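Local atomic coordinates of glycosyl transferase family 9 (Veillonella parvula, PDB entry 3TOV), a protein that probably transfers a sugar from an activated nucleotide donor to an acceptor, as a family 9 (heptosyltransferase-type) glycosyltransferase of the GT-B fold. Residues T115-F120 against Y129-R134; F15-G20 against N95-E100; A140-N145 against F293-Y298. All coordinates share one frame; numbering follows the deposited sequence.

Contact 1 of 3, residues T115-F120 against Y129-R134. With SO4 (sulfate ion), chain C.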
loop_
_atom_site.group_PDB
_atom_site.type_symbol
_atom_site.label_atom_id
_atom_site.label_comp_id
_atom_site.label_asym_id
_atom_site.label_seq_id
_atom_site.Cartn_x
_atom_site.Cartn_y
_atom_site.Cartn_z
ATOM N N THR A 115 1.636 -24.528 -2.741
ATOM C CA THR A 115 2.003 -23.859 -3.974
ATOM C C THR A 115 2.361 -22.380 -3.718
ATOM O O THR A 115 2.641 -21.976 -2.585
ATOM C CB THR A 115 0.939 -24.098 -5.101
ATOM O OG1 THR A 115 1.471 -23.700 -6.368
ATOM C CG2 THR A 115 -0.357 -23.366 -4.832
ATOM N N GLY A 116 2.394 -21.580 -4.774
ATOM C CA GLY A 116 2.950 -20.247 -4.673
ATOM C C GLY A 116 4.453 -20.327 -4.849
ATOM O O GLY A 116 4.981 -21.245 -5.461
HETATM N N MSE A 117 5.162 -19.357 -4.305
HETATM C CA MSE A 117 6.594 -19.318 -4.486
HETATM C C MSE A 117 7.236 -19.338 -3.120
HETATM O O MSE A 117 6.811 -18.612 -2.225
HETATM C CB MSE A 117 7.000 -18.047 -5.227
HETATM C CG MSE A 117 8.427 -18.095 -5.690
HETATM SE SE MSE A 117 9.173 -16.387 -6.176
HETATM C CE MSE A 117 10.999 -16.992 -6.468
ATOM N N SER A 118 8.252 -20.174 -2.958
ATOM C CA SER A 118 8.953 -20.270 -1.688
ATOM C C SER A 118 10.461 -20.303 -1.894
ATOM O O SER A 118 10.943 -20.521 -3.014
ATOM C CB SER A 118 8.491 -21.502 -0.900
ATOM O OG SER A 118 7.164 -21.324 -0.422
ATOM N N HIS A 119 11.194 -20.065 -0.810
ATOM C CA HIS A 119 12.644 -20.143 -0.828
ATOM C C HIS A 119 13.067 -21.518 -1.367
ATOM O O HIS A 119 12.398 -22.532 -1.132
ATOM C CB HIS A 119 13.173 -19.900 0.580
ATOM C CG HIS A 119 14.628 -19.559 0.640
ATOM N ND1 HIS A 119 15.603 -20.497 0.920
ATOM C CD2 HIS A 119 15.273 -18.379 0.480
ATOM C CE1 HIS A 119 16.787 -19.910 0.918
ATOM N NE2 HIS A 119 16.615 -18.625 0.650
ATOM N N PHE A 120 14.161 -21.545 -2.119
ATOM C CA PHE A 120 14.578 -22.761 -2.804
ATOM C C PHE A 120 14.908 -23.884 -1.824
ATOM O O PHE A 120 14.971 -25.070 -2.189
ATOM C CB PHE A 120 15.781 -22.476 -3.706
ATOM C CG PHE A 120 17.048 -22.198 -2.955
ATOM C CD1 PHE A 120 17.886 -23.239 -2.572
ATOM C CD2 PHE A 120 17.408 -20.897 -2.629
ATOM C CE1 PHE A 120 19.058 -22.979 -1.881
ATOM C CE2 PHE A 120 18.581 -20.635 -1.942
ATOM C CZ PHE A 120 19.402 -21.667 -1.563
ATOM N N TYR A 129 5.462 -25.246 -7.828
ATOM C CA TYR A 129 6.200 -24.025 -7.551
ATOM C C TYR A 129 5.923 -22.981 -8.615
ATOM O O TYR A 129 6.537 -22.996 -9.671
ATOM C CB TYR A 129 7.696 -24.326 -7.491
ATOM C CG TYR A 129 8.596 -23.114 -7.565
ATOM C CD1 TYR A 129 8.644 -22.192 -6.528
ATOM C CD2 TYR A 129 9.418 -22.906 -8.663
ATOM C CE1 TYR A 129 9.478 -21.088 -6.583
ATOM C CE2 TYR A 129 10.256 -21.808 -8.730
ATOM C CZ TYR A 129 10.282 -20.898 -7.689
ATOM O OH TYR A 129 11.116 -19.796 -7.750
ATOM N N THR A 130 4.990 -22.080 -8.342
ATOM C CA THR A 130 4.723 -20.976 -9.254
ATOM C C THR A 130 5.627 -19.782 -8.969
ATOM O O THR A 130 5.426 -19.083 -7.988
ATOM C CB THR A 130 3.275 -20.504 -9.140
ATOM O OG1 THR A 130 3.077 -19.872 -7.865
ATOM C CG2 THR A 130 2.331 -21.680 -9.285
ATOM N N ARG A 131 6.601 -19.534 -9.841
ATOM C CA ARG A 131 7.503 -18.385 -9.697
ATOM C C ARG A 131 6.833 -17.040 -10.004
ATOM O O ARG A 131 5.997 -16.950 -10.910
ATOM C CB ARG A 131 8.727 -18.550 -10.591
ATOM C CG ARG A 131 9.616 -17.343 -10.603
ATOM C CD ARG A 131 10.778 -17.521 -11.547
ATOM N NE ARG A 131 11.697 -16.390 -11.457
ATOM C CZ ARG A 131 12.847 -16.295 -12.121
ATOM N NH1 ARG A 131 13.234 -17.269 -12.940
ATOM N NH2 ARG A 131 13.614 -15.224 -11.954
ATOM N N LEU A 132 7.222 -16.003 -9.254
ATOM C CA LEU A 132 6.666 -14.654 -9.387
ATOM C C LEU A 132 7.354 -13.829 -10.467
ATOM O O LEU A 132 8.584 -13.783 -10.517
ATOM C CB LEU A 132 6.842 -13.909 -8.085
ATOM C CG LEU A 132 6.111 -14.402 -6.846
ATOM C CD1 LEU A 132 6.728 -13.720 -5.625
ATOM C CD2 LEU A 132 4.614 -14.125 -6.956
ATOM N N ASP A 133 6.568 -13.152 -11.304
ATOM C CA ASP A 133 7.113 -12.311 -12.369
ATOM C C ASP A 133 7.639 -10.933 -11.905
ATOM O O ASP A 133 6.880 -9.951 -11.833
ATOM C CB ASP A 133 6.050 -12.103 -13.442
ATOM C CG ASP A 133 6.580 -11.360 -14.661
ATOM O OD1 ASP A 133 7.819 -11.311 -14.850
ATOM O OD2 ASP A 133 5.743 -10.838 -15.432
ATOM N N ARG A 134 8.942 -10.857 -11.629
ATOM C CA ARG A 134 9.589 -9.619 -11.177
ATOM C C ARG A 134 9.970 -8.642 -12.318
ATOM O O ARG A 134 10.405 -7.501 -12.073
ATOM C CB ARG A 134 10.845 -9.980 -10.381
ATOM C CG ARG A 134 10.581 -10.678 -9.062
ATOM C CD ARG A 134 10.525 -9.669 -7.925
ATOM N NE ARG A 134 9.912 -10.229 -6.728
ATOM C CZ ARG A 134 10.363 -11.315 -6.117
ATOM N NH1 ARG A 134 11.419 -11.945 -6.606
ATOM N NH2 ARG A 134 9.758 -11.776 -5.026
HETATM S S SO4 C . 16.715 -14.802 -14.273
HETATM O O1 SO4 C . 15.851 -15.676 -15.073
HETATM O O2 SO4 C . 16.803 -13.479 -14.890
HETATM O O3 SO4 C . 16.152 -14.655 -12.935
HETATM O O4 SO4 C . 18.054 -15.380 -14.163
#
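The chain leaves strand 113-116 beside the run that follows strand 128-129, the touching parts diverging by 65° and their CA atoms coming nearest at G116 and T130, 5.0 Å apart. This is the edge of the parallel sheet in the N-terminal Rossmann-like domain of the GT-B fold, where 128-129 is the outermost strand on this side. Between the two backbones the amide N of T130 gives a weak, bent bond to G116 O.

Selenomethionine M117 does most of the side-chain work. Its CG stands anti to the backbone N and the chain beyond is extended, so it runs alongside the Y129 side chain, both pointing the same way. CG of M117 meets CE1 of Y129 at 3.3 Å, while CE reaches the phenol end. On another flank the M117 side chain crosses that of L132 obliquely, SE of M117 coming to 3.7 Å from CD1 of L132. L132 in turn packs on V146 of helix 139-149, so M117 lies between the Tyr ring and residues leading to that helix.

Near the end of strand 113-116 the T115 side chain crosses that of T130 obliquely, methyl CG2 of T130 facing OG1 of T115, which is hydrogen-bonded to K128 O. R131 turns away from the strand: its fully extended chain carries NH2 to a sulfate, probably from the crystallisation liquor, and NH2 of R131 donates to O3 of that ion at 2.8 Å, 162° at the hydrogen.

Contact 2 of 3, residues F15-G20 against N95-E100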
loop_
_atom_site.group_PDB
_atom_site.type_symbol
_atom_site.label_atom_id
_atom_site.label_comp_id
_atom_site.label_asym_id
_atom_site.label_seq_id
_atom_site.Cartn_x
_atom_site.Cartn_y
_atom_site.Cartn_z
ATOM N N PHE A 15 1.525 -14.355 3.762
ATOM C CA PHE A 15 2.273 -13.168 3.378
ATOM C C PHE A 15 2.628 -12.357 4.646
ATOM O O PHE A 15 1.755 -11.782 5.304
ATOM C CB PHE A 15 1.451 -12.346 2.393
ATOM C CG PHE A 15 2.261 -11.385 1.583
ATOM C CD1 PHE A 15 3.199 -11.841 0.682
ATOM C CD2 PHE A 15 2.074 -10.017 1.714
ATOM C CE1 PHE A 15 3.951 -10.945 -0.070
ATOM C CE2 PHE A 15 2.820 -9.117 0.964
ATOM C CZ PHE A 15 3.760 -9.582 0.070
ATOM N N LEU A 16 3.905 -12.336 5.009
ATOM C CA LEU A 16 4.327 -11.585 6.178
ATOM C C LEU A 16 5.196 -10.382 5.823
ATOM O O LEU A 16 6.190 -10.117 6.495
ATOM C CB LEU A 16 5.085 -12.498 7.143
ATOM C CG LEU A 16 4.273 -13.687 7.634
ATOM C CD1 LEU A 16 4.984 -14.416 8.765
ATOM C CD2 LEU A 16 2.912 -13.201 8.084
HETATM N N MSE A 17 4.826 -9.651 4.779
HETATM C CA MSE A 17 5.620 -8.506 4.361
HETATM C C MSE A 17 5.117 -7.183 4.932
HETATM O O MSE A 17 4.428 -7.140 5.953
HETATM C CB MSE A 17 5.729 -8.432 2.843
HETATM C CG MSE A 17 6.485 -9.614 2.228
HETATM SE SE MSE A 17 6.883 -9.474 0.297
HETATM C CE MSE A 17 8.355 -8.186 0.419
ATOM N N HIS A 18 5.487 -6.103 4.262
ATOM C CA HIS A 18 5.322 -4.770 4.802
ATOM C C HIS A 18 4.039 -4.101 4.322
ATOM O O HIS A 18 3.415 -4.558 3.370
ATOM C CB HIS A 18 6.541 -3.951 4.430
ATOM C CG HIS A 18 7.740 -4.262 5.268
ATOM N ND1 HIS A 18 7.663 -5.002 6.426
ATOM C CD2 HIS A 18 9.044 -3.923 5.123
ATOM C CE1 HIS A 18 8.867 -5.107 6.962
ATOM N NE2 HIS A 18 9.722 -4.460 6.192
ATOM N N LEU A 19 3.642 -3.017 4.984
ATOM C CA LEU A 19 2.374 -2.346 4.685
ATOM C C LEU A 19 2.045 -2.255 3.190
ATOM O O LEU A 19 0.923 -2.563 2.773
ATOM C CB LEU A 19 2.350 -0.950 5.302
ATOM C CG LEU A 19 1.170 -0.077 4.888
ATOM C CD1 LEU A 19 -0.115 -0.654 5.420
ATOM C CD2 LEU A 19 1.349 1.368 5.343
ATOM N N GLY A 20 3.018 -1.823 2.394
ATOM C CA GLY A 20 2.808 -1.641 0.967
ATOM C C GLY A 20 2.613 -2.958 0.238
ATOM O O GLY A 20 1.592 -3.187 -0.420
ATOM N N ASN A 95 1.960 -19.860 -0.868
ATOM C CA ASN A 95 2.941 -18.948 -0.277
ATOM C C ASN A 95 3.321 -17.832 -1.250
ATOM O O ASN A 95 3.783 -18.108 -2.359
ATOM C CB ASN A 95 4.193 -19.698 0.201
ATOM C CG ASN A 95 5.220 -18.769 0.839
ATOM O OD1 ASN A 95 4.884 -17.682 1.305
ATOM N ND2 ASN A 95 6.477 -19.196 0.861
ATOM N N LEU A 96 3.110 -16.581 -0.829
ATOM C CA LEU A 96 3.382 -15.400 -1.660
ATOM C C LEU A 96 4.652 -14.723 -1.239
ATOM O O LEU A 96 5.117 -13.811 -1.897
ATOM C CB LEU A 96 2.242 -14.391 -1.578
ATOM C CG LEU A 96 0.965 -14.854 -2.288
ATOM C CD1 LEU A 96 -0.115 -13.770 -2.371
ATOM C CD2 LEU A 96 1.320 -15.370 -3.674
ATOM N N HIS A 97 5.207 -15.178 -0.128
ATOM C CA HIS A 97 6.388 -14.568 0.448
ATOM C C HIS A 97 7.518 -15.596 0.507
ATOM O O HIS A 97 7.559 -16.467 1.393
ATOM C CB HIS A 97 6.058 -14.010 1.826
ATOM C CG HIS A 97 7.139 -13.158 2.402
ATOM N ND1 HIS A 97 7.087 -12.655 3.687
ATOM C CD2 HIS A 97 8.304 -12.719 1.872
ATOM C CE1 HIS A 97 8.173 -11.943 3.919
ATOM N NE2 HIS A 97 8.929 -11.965 2.834
ATOM N N PRO A 98 8.416 -15.515 -0.479
ATOM C CA PRO A 98 9.499 -16.472 -0.736
ATOM C C PRO A 98 10.768 -16.337 0.100
ATOM O O PRO A 98 11.793 -16.866 -0.330
ATOM C CB PRO A 98 9.825 -16.246 -2.213
ATOM C CG PRO A 98 9.306 -14.882 -2.515
ATOM C CD PRO A 98 8.119 -14.681 -1.654
ATOM N N ASN A 99 10.722 -15.678 1.254
ATOM C CA ASN A 99 11.858 -15.755 2.175
ATOM C C ASN A 99 11.755 -17.042 2.992
ATOM O O ASN A 99 10.679 -17.617 3.101
ATOM C CB ASN A 99 11.877 -14.563 3.112
ATOM C CG ASN A 99 10.723 -14.592 4.092
ATOM O OD1 ASN A 99 9.636 -15.077 3.767
ATOM N ND2 ASN A 99 10.957 -14.091 5.304
ATOM N N GLU A 100 12.863 -17.484 3.575
ATOM C CA GLU A 100 12.882 -18.728 4.337
ATOM C C GLU A 100 11.890 -18.799 5.500
ATOM O O GLU A 100 11.229 -19.818 5.707
ATOM C CB GLU A 100 14.281 -19.000 4.857
ATOM C CG GLU A 100 14.993 -17.755 5.255
ATOM C CD GLU A 100 15.943 -17.287 4.182
ATOM O OE1 GLU A 100 15.611 -16.304 3.478
ATOM O OE2 GLU A 100 17.027 -17.900 4.051
#
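This is a loop-to-loop contact at the C-terminal ends of two central strands of the parallel sheet in the N-terminal Rossmann-like domain, where the chain runs out of neighbouring strands 10-14 and 92-95 and turns toward the helices that follow each. The two loops come nearest at F15 and H97, whose CA atoms are 5.2 Å apart, and the imidazole of H97 is the centrepiece.

H97 has CG anti to the backbone N (chi1 -170°), which sends its ring across to the 15-20 loop. Selenomethionine M17 lies over one face: its CG sits 3.3 Å from the centroid of the H97 ring, almost straight above it, a CH-pi contact. SE of M17 follows CG over the same face, 4.1 Å from the H97 ring centroid. The opposite face has N99 OD1 over its centre, an oxygen that also caps the N of T102 at the start of helix 100-109. At the ring edge the backbone N of L16 points to ND1 of H97, a weak bond at 3.5 Å which, if real, would be consistent with ND1 carrying no proton.

The F15 ring meets H97 obliquely, with the planes at 57°. Crossing the L96 side chain at about a right angle, it brings CD1 of F15 to 3.5 Å from CB of L96, the main apolar touch here.

F15 also packs on D21 and V22 of helix 19-23 and meets the ring of Y143 from helix 139-149, while H97 and L16 rest on T102 of helix 100-109, and L96 is backbone-bonded to T14 at the end of strand 10-14.

Contact 3 of 3, residues A140-N145 against F293-Y298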
loop_
_atom_site.group_PDB
_atom_site.type_symbol
_atom_site.label_atom_id
_atom_site.label_comp_id
_atom_site.label_asym_id
_atom_site.label_seq_id
_atom_site.Cartn_x
_atom_site.Cartn_y
_atom_site.Cartn_z
ATOM N N ALA A 140 1.038 -5.993 -8.158
ATOM C CA ALA A 140 -0.275 -6.545 -7.853
ATOM C C ALA A 140 -0.705 -7.551 -8.911
ATOM O O ALA A 140 -1.359 -8.554 -8.605
ATOM C CB ALA A 140 -1.306 -5.440 -7.701
ATOM N N ASP A 141 -0.326 -7.277 -10.154
ATOM C CA ASP A 141 -0.610 -8.186 -11.251
ATOM C C ASP A 141 0.233 -9.445 -11.127
ATOM O O ASP A 141 -0.196 -10.536 -11.517
ATOM C CB ASP A 141 -0.347 -7.516 -12.598
ATOM C CG ASP A 141 -1.363 -6.433 -12.923
ATOM O OD1 ASP A 141 -2.532 -6.560 -12.485
ATOM O OD2 ASP A 141 -0.983 -5.454 -13.616
HETATM N N MSE A 142 1.439 -9.296 -10.587
HETATM C CA MSE A 142 2.325 -10.445 -10.467
HETATM C C MSE A 142 1.829 -11.426 -9.396
HETATM O O MSE A 142 2.022 -12.641 -9.514
HETATM C CB MSE A 142 3.779 -10.010 -10.232
HETATM C CG MSE A 142 4.240 -9.995 -8.783
HETATM SE SE MSE A 142 6.195 -9.919 -8.656
HETATM C CE MSE A 142 6.335 -9.424 -6.811
ATOM N N TYR A 143 1.176 -10.898 -8.366
ATOM C CA TYR A 143 0.582 -11.767 -7.365
ATOM C C TYR A 143 -0.510 -12.583 -8.044
ATOM O O TYR A 143 -0.527 -13.806 -7.944
ATOM C CB TYR A 143 0.096 -10.975 -6.128
ATOM C CG TYR A 143 1.267 -10.546 -5.259
ATOM C CD1 TYR A 143 2.344 -11.405 -5.071
ATOM C CD2 TYR A 143 1.338 -9.283 -4.674
ATOM C CE1 TYR A 143 3.446 -11.039 -4.316
ATOM C CE2 TYR A 143 2.451 -8.911 -3.914
ATOM C CZ TYR A 143 3.495 -9.805 -3.750
ATOM O OH TYR A 143 4.610 -9.508 -3.017
ATOM N N ILE A 144 -1.381 -11.899 -8.773
ATOM C CA ILE A 144 -2.417 -12.541 -9.571
ATOM C C ILE A 144 -1.867 -13.587 -10.575
ATOM O O ILE A 144 -2.493 -14.620 -10.808
ATOM C CB ILE A 144 -3.246 -11.468 -10.311
ATOM C CG1 ILE A 144 -4.191 -10.775 -9.328
ATOM C CG2 ILE A 144 -4.001 -12.061 -11.516
ATOM C CD1 ILE A 144 -4.697 -9.407 -9.790
ATOM N N ASN A 145 -0.701 -13.338 -11.162
ATOM C CA ASN A 145 -0.137 -14.323 -12.071
ATOM C C ASN A 145 -0.033 -15.694 -11.416
ATOM O O ASN A 145 -0.187 -16.714 -12.087
ATOM C CB ASN A 145 1.226 -13.906 -12.622
ATOM C CG ASN A 145 1.705 -14.840 -13.726
ATOM O OD1 ASN A 145 2.827 -15.349 -13.702
ATOM N ND2 ASN A 145 0.831 -15.088 -14.695
ATOM N N PHE A 293 6.796 1.610 -12.630
ATOM C CA PHE A 293 6.119 0.498 -13.255
ATOM C C PHE A 293 5.689 -0.552 -12.257
ATOM O O PHE A 293 4.525 -0.937 -12.223
ATOM C CB PHE A 293 6.950 -0.175 -14.329
ATOM C CG PHE A 293 6.227 -1.308 -14.979
ATOM C CD1 PHE A 293 5.021 -1.079 -15.634
ATOM C CD2 PHE A 293 6.707 -2.606 -14.892
ATOM C CE1 PHE A 293 4.326 -2.121 -16.219
ATOM C CE2 PHE A 293 6.022 -3.654 -15.487
ATOM C CZ PHE A 293 4.833 -3.411 -16.152
ATOM N N PHE A 294 6.635 -1.011 -11.444
ATOM C CA PHE A 294 6.402 -2.171 -10.592
ATOM C C PHE A 294 5.591 -1.874 -9.342
ATOM O O PHE A 294 4.606 -2.564 -9.064
ATOM C CB PHE A 294 7.718 -2.807 -10.204
ATOM C CG PHE A 294 8.561 -3.158 -11.364
ATOM C CD1 PHE A 294 8.593 -4.460 -11.839
ATOM C CD2 PHE A 294 9.307 -2.184 -12.004
ATOM C CE1 PHE A 294 9.374 -4.798 -12.914
ATOM C CE2 PHE A 294 10.092 -2.503 -13.081
ATOM C CZ PHE A 294 10.127 -3.818 -13.542
ATOM N N TYR A 295 5.994 -0.863 -8.582
ATOM C CA TYR A 295 5.261 -0.566 -7.357
ATOM C C TYR A 295 4.563 0.809 -7.355
ATOM O O TYR A 295 4.425 1.452 -6.312
ATOM C CB TYR A 295 6.151 -0.758 -6.121
ATOM C CG TYR A 295 6.569 -2.189 -5.873
ATOM C CD1 TYR A 295 5.790 -3.039 -5.099
ATOM C CD2 TYR A 295 7.740 -2.691 -6.404
ATOM C CE1 TYR A 295 6.169 -4.365 -4.867
ATOM C CE2 TYR A 295 8.127 -4.002 -6.175
ATOM C CZ TYR A 295 7.339 -4.840 -5.411
ATOM O OH TYR A 295 7.734 -6.150 -5.188
ATOM N N GLY A 296 4.103 1.249 -8.517
ATOM C CA GLY A 296 3.400 2.508 -8.589
ATOM C C GLY A 296 1.930 2.365 -8.243
ATOM O O GLY A 296 1.507 1.337 -7.693
ATOM N N PRO A 297 1.146 3.413 -8.554
ATOM C CA PRO A 297 -0.308 3.544 -8.389
ATOM C C PRO A 297 -1.111 2.553 -9.223
ATOM O O PRO A 297 -1.492 2.844 -10.364
ATOM C CB PRO A 297 -0.590 4.964 -8.871
ATOM C CG PRO A 297 0.683 5.682 -8.678
ATOM C CD PRO A 297 1.769 4.687 -8.940
ATOM N N TYR A 298 -1.390 1.395 -8.642
ATOM C CA TYR A 298 -2.108 0.352 -9.355
ATOM C C TYR A 298 -3.571 0.680 -9.562
ATOM O O TYR A 298 -4.292 0.915 -8.588
ATOM C CB TYR A 298 -2.028 -0.938 -8.571
ATOM C CG TYR A 298 -2.828 -2.055 -9.163
ATOM C CD1 TYR A 298 -2.349 -2.762 -10.256
ATOM C CD2 TYR A 298 -4.053 -2.421 -8.623
ATOM C CE1 TYR A 298 -3.062 -3.803 -10.799
ATOM C CE2 TYR A 298 -4.781 -3.463 -9.156
ATOM C CZ TYR A 298 -4.277 -4.156 -10.245
ATOM O OH TYR A 298 -4.982 -5.209 -10.795
#
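With CG anti to its backbone N (chi1 175°), Y298 extends its ring toward helix 139-149, while D141, whose CG is anti to its carbonyl carbon (chi1 -70°), swings its carboxylate round to meet the phenol. The contact bridges the two halves of a GT-B fold: the helix follows the last strand of the N-terminal sheet, and 293-298 comes from the short, weakly bonded helix and loop that precede strand 302-305 of the C-terminal sheet.

The Y298 ring lies with one face against A140, whose CB sits over the ring centre, 3.8 Å from the centroid and nearly on the normal, a CH-pi contact. The ring of H138 also meets that of Y298, the two planes almost parallel, and P27 of helix 26-35 touches it too. At the outer end the hydroxyl is held by two partners: OH of Y298 donates to OD1 of D141 over 3.3 Å, and N157 ND2 supplies a second hydrogen bond. CD1 of I144, one turn further along the helix, approaches the OH of Y298 to 4.3 Å. A phenylalanine here would lack the hydroxyl and would probably cost the bonds to D141 and N157.

Y295 reaches the helix from a second direction, crossing M142 obliquely so that the OH of Y295 comes within 3.9 Å of the selenomethionine CE. A backbone bond between F294 and A139, and a bond between F293 O and ND1 of the H138 side chain, add polar links between the halves. In the Y298 bond, OD1 of D141 is met from above the carboxylate plane, 26° out of it.

Overall arrangement
Along the chain contact 2 closes before contact 1 opens, and contact 3 comes last. Contacts 1 and 2 are both at the C-terminal ends of strands of the N-terminal sheet, 11 Å apart between centres, and strand 92-95 joins them: N95 is bonded through its backbone to M117. Contact 3 lies about 15 Å from each. Helix 139-149 is the shared element, for Y143 touches F15 and M17 of contact 2, M142 lies against D133 and R134 of contact 1, and A140 and D141 face the C-terminal half. The loops at the strand ends are thus connected through one helix to the junction of the two GT-B domains, between which family relatives bind their substrates.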